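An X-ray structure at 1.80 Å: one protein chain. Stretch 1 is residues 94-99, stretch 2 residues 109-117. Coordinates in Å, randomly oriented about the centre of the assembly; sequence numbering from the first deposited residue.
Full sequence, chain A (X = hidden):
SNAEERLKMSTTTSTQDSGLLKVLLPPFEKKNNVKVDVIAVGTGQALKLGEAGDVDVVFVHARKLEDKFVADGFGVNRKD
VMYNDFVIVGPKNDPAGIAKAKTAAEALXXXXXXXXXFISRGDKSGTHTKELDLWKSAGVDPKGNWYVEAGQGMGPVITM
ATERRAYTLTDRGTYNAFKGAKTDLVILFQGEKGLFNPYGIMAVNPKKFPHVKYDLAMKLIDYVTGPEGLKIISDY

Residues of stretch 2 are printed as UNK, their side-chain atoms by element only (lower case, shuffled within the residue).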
ATOM      1  N   ASP A  94       2.719  10.876 -23.034  1.00 25.30           N
ATOM      2  CA  ASP A  94       2.828  11.890 -22.026  1.00 24.83           C
ATOM      3  C   ASP A  94       2.422  13.259 -22.506  1.00 25.58           C
ATOM      4  O   ASP A  94       3.247  14.095 -22.646  1.00 24.31           O
ATOM      5  CB  ASP A  94       4.276  11.895 -21.534  1.00 24.75           C
ATOM      6  CG  ASP A  94       4.526  12.875 -20.434  1.00 22.64           C
ATOM      7  OD1 ASP A  94       3.609  13.392 -19.860  1.00 20.92           O
ATOM      8  OD2 ASP A  94       5.668  13.146 -20.186  1.00 23.08           O
ATOM      9  N   PRO A  95       1.139  13.483 -22.729  1.00 26.96           N
ATOM     10  CA  PRO A  95       0.671  14.761 -23.297  1.00 27.49           C
ATOM     11  C   PRO A  95       0.921  15.956 -22.390  1.00 27.32           C
ATOM     12  O   PRO A  95       1.095  17.090 -22.890  1.00 27.22           O
ATOM     13  CB  PRO A  95      -0.837  14.559 -23.444  1.00 28.05           C
ATOM     14  CG  PRO A  95      -1.069  13.126 -23.358  1.00 28.12           C
ATOM     15  CD  PRO A  95       0.043  12.494 -22.633  1.00 27.53           C
ATOM     16  N   ALA A  96       0.909  15.716 -21.081  1.00 25.48           N
ATOM     17  CA  ALA A  96       1.167  16.765 -20.119  1.00 25.44           C
ATOM     18  C   ALA A  96       2.678  17.061 -19.966  1.00 24.59           C
ATOM     19  O   ALA A  96       3.066  18.039 -19.345  1.00 25.42           O
ATOM     20  CB  ALA A  96       0.512  16.412 -18.775  1.00 26.10           C
ATOM     21  N   GLY A  97       3.522  16.210 -20.543  1.00 23.01           N
ATOM     22  CA  GLY A  97       4.964  16.392 -20.485  1.00 22.24           C
ATOM     23  C   GLY A  97       5.507  16.272 -19.087  1.00 21.09           C
ATOM     24  O   GLY A  97       6.440  16.985 -18.696  1.00 21.33           O
ATOM     25  N   ILE A  98       4.961  15.345 -18.316  1.00 20.21           N
ATOM     26  CA  ILE A  98       5.405  15.209 -16.928  1.00 19.82           C
ATOM     27  C   ILE A  98       6.783  14.576 -16.814  1.00 19.74           C
ATOM     28  O   ILE A  98       7.406  14.728 -15.748  1.00 18.94           O
ATOM     29  CB  ILE A  98       4.388  14.541 -15.946  1.00 19.61           C
ATOM     30  CG1 ILE A  98       4.315  13.047 -16.110  1.00 19.73           C
ATOM     31  CG2 ILE A  98       3.011  15.201 -15.989  1.00 19.78           C
ATOM     32  CD1 ILE A  98       3.562  12.381 -14.983  1.00 21.63           C
ATOM     33  N   ALA A  99       7.302  13.973 -17.898  1.00 19.31           N
ATOM     34  CA  ALA A  99       8.646  13.386 -17.863  1.00 20.35           C
ATOM     35  C   ALA A  99       9.680  14.479 -17.659  1.00 20.87           C
ATOM     36  O   ALA A  99      10.774  14.209 -17.193  1.00 21.58           O
ATOM     37  CB  ALA A  99       8.964  12.602 -19.149  1.00 21.62           C
ATOM     38  N   UNK A 109       1.261  19.450 -10.537  1.00 22.11           N
ATOM     39  CA  UNK A 109       0.858  20.806 -10.906  1.00 23.07           C
ATOM     40  C   UNK A 109       0.798  20.984 -12.441  1.00 23.30           C
ATOM     41  O   UNK A 109      -0.092  21.679 -12.942  1.00 22.75           O
ATOM     42  c   UNK A 109       1.769  21.821 -10.245  1.00 24.41           C
ATOM     43  c   UNK A 109       1.060  23.124  -9.778  1.00 28.61           C
ATOM     44  c   UNK A 109       0.529  25.555 -10.339  1.00 34.67           C
ATOM     45  n   UNK A 109       0.876  26.629 -11.309  1.00 35.68           N
ATOM     46  c   UNK A 109       0.824  24.114 -10.886  1.00 33.06           C
ATOM     47  N   UNK A 110       1.739  20.377 -13.174  1.00 22.96           N
ATOM     48  CA  UNK A 110       1.667  20.271 -14.656  1.00 23.38           C
ATOM     49  C   UNK A 110       0.346  19.632 -15.095  1.00 23.64           C
ATOM     50  O   UNK A 110      -0.278  20.114 -16.056  1.00 23.58           O
ATOM     51  c   UNK A 110       4.062  19.986 -15.996  1.00 25.60           C
ATOM     52  c   UNK A 110       2.833  19.457 -15.243  1.00 23.14           C
ATOM     53  c   UNK A 110       5.365  19.330 -15.514  1.00 25.49           C
ATOM     54  c   UNK A 110       4.226  21.499 -15.998  1.00 26.78           C
ATOM     55  N   UNK A 111      -0.075  18.566 -14.415  1.00 23.64           N
ATOM     56  CA  UNK A 111      -1.373  17.904 -14.709  1.00 23.99           C
ATOM     57  C   UNK A 111      -2.560  18.828 -14.484  1.00 24.18           C
ATOM     58  O   UNK A 111      -3.400  18.997 -15.375  1.00 25.66           O
ATOM     59  c   UNK A 111      -0.734  14.228 -13.411  1.00 20.77           C
ATOM     60  c   UNK A 111      -0.753  15.151 -15.721  1.00 20.22           C
ATOM     61  c   UNK A 111      -0.589  15.495 -14.253  1.00 23.00           C
ATOM     62  c   UNK A 111      -1.582  16.596 -13.882  1.00 24.04           C
ATOM     63  N   UNK A 112      -2.629  19.437 -13.308  1.00 24.61           N
ATOM     64  CA  UNK A 112      -3.722  20.338 -12.995  1.00 24.94           C
ATOM     65  C   UNK A 112      -3.782  21.520 -13.980  1.00 25.47           C
ATOM     66  O   UNK A 112      -4.866  21.916 -14.382  1.00 26.25           O
ATOM     67  c   UNK A 112      -3.607  20.846 -11.577  1.00 25.10           C
ATOM     68  N   UNK A 113      -2.629  22.050 -14.370  1.00 25.35           N
ATOM     69  CA  UNK A 113      -2.549  23.215 -15.277  1.00 25.73           C
ATOM     70  C   UNK A 113      -2.931  22.861 -16.701  1.00 25.69           C
ATOM     71  O   UNK A 113      -3.657  23.621 -17.383  1.00 24.95           O
ATOM     72  c   UNK A 113      -1.035  25.076 -16.195  1.00 26.61           C
ATOM     73  o   UNK A 113      -0.765  24.205 -13.955  1.00 25.19           O
ATOM     74  c   UNK A 113      -1.118  23.820 -15.286  1.00 25.85           C
ATOM     75  N   UNK A 114      -2.439  21.734 -17.179  1.00 25.15           N
ATOM     76  CA  UNK A 114      -2.828  21.233 -18.490  1.00 26.30           C
ATOM     77  C   UNK A 114      -4.306  20.718 -18.500  1.00 25.57           C
ATOM     78  O   UNK A 114      -4.912  20.587 -19.561  1.00 25.53           O
ATOM     79  n   UNK A 114      -2.748  20.598 -23.685  1.00 35.62           N
ATOM     80  c   UNK A 114      -2.086  19.475 -20.308  1.00 29.34           C
ATOM     81  c   UNK A 114      -1.838  20.118 -18.922  1.00 27.24           C
ATOM     82  c   UNK A 114      -1.550  20.308 -21.443  1.00 32.77           C
ATOM     83  c   UNK A 114      -1.900  19.692 -22.820  1.00 35.58           C
ATOM     84  N   UNK A 115      -4.884  20.453 -17.327  1.00 24.97           N
ATOM     85  CA  UNK A 115      -6.179  19.835 -17.248  1.00 24.10           C
ATOM     86  C   UNK A 115      -6.181  18.388 -17.744  1.00 24.54           C
ATOM     87  O   UNK A 115      -7.197  17.944 -18.285  1.00 24.28           O
ATOM     88  N   UNK A 116      -5.067  17.651 -17.537  1.00 23.97           N
ATOM     89  CA  UNK A 116      -4.936  16.257 -17.952  1.00 24.01           C
ATOM     90  C   UNK A 116      -5.649  15.343 -16.957  1.00 23.67           C
ATOM     91  O   UNK A 116      -5.564  15.529 -15.739  1.00 24.46           O
ATOM     92  c   UNK A 116      -3.473  15.847 -18.062  1.00 23.65           C
ATOM     93  N   UNK A 117      -6.367  14.362 -17.482  1.00 22.71           N
ATOM     94  CA  UNK A 117      -7.158  13.503 -16.650  1.00 21.98           C
ATOM     95  C   UNK A 117      -6.272  12.750 -15.662  1.00 21.34           C
ATOM     96  O   UNK A 117      -5.236  12.231 -16.072  1.00 22.02           O
ATOM     97  o   UNK A 117      -8.757  13.280 -18.407  1.00 21.56           O
ATOM     98  c   UNK A 117      -8.833  11.731 -16.608  1.00 20.89           C
ATOM     99  c   UNK A 117      -7.938  12.528 -17.490  1.00 21.88           C
TER

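Position 109 carries four carbons in a row ending in a nitrogen. The chain is unbranched and touches nothing on stretch 1. It is Lys109, exposed on the helix.

Position 110 has four carbons, forked at the second. Its CB points toward stretch 1 and lies 4.3 Å from Ile98 CG2. The forking carbon is 4.0 Å from Ala96 O, and one branch end is 4.1 Å from Gly97 O. A four-carbon chain forked there is leucine, so this is Leu110.

Position 111 also has four carbons forked at the second. Its CB points sideways, but the end of the side chain comes nearer to stretch 1. One branch end lies 3.5 Å from Ala96 CB and 3.8 Å from Ile98 CG2. This is Leu111, buried, with an m, t rotamer; the branch end is CD2.

Position 112 has a single carbon, out of reach of stretch 1. It is Ala112.

Position 113 has one carbon carrying an oxygen and a carbon, and none of them touches stretch 1. This is Thr113. Its OG1 donates a hydrogen bond to Lys109 O at 2.8 Å, one turn back in the helix.

Position 114 has four carbons in a row ending in a nitrogen. The second carbon is 4.2 Å from Ala96 CA, and the fourth is 4.0 Å from Pro95 O. This is Lys114. Its carbon chain, not its NZ, makes these contacts.

Position 115 has no side-chain atoms. Phi is positive at 67°, which favours glycine, and the chain leaves helical geometry here. It is Gly115.

Position 116 has one carbon, pointing toward stretch 1 and 4.1 Å from Ala96 CB. It is Ala116. Its N donates a hydrogen bond to Leu111 O at 3.0 Å.

Position 117 has one carbon carrying an oxygen and a carbon, too far away to touch. It is Thr117.

The contact is small, 289 Å² in all, and no hydrogen bond crosses it. Ala96 is its centre: its CB meets Leu111 CD2 and Ala116 CB, and Lys114 CG lies 4.3 Å from that same CB. Ile98 adds a second apolar point against both leucines. Within stretch 1, Gly97 N donates a hydrogen bond to Asp94 O at 3.0 Å, closing a type I turn. Asp94 accepts from Ile98 N through OD1 at 2.8 Å and from Ala99 N through OD2 at 2.9 Å. The turn and the start of the 3-10 segment place Ala96 and Ile98 against the helix, and Ala96 also against Ala116.

Stretch 2 109-117: KLLATKGAT
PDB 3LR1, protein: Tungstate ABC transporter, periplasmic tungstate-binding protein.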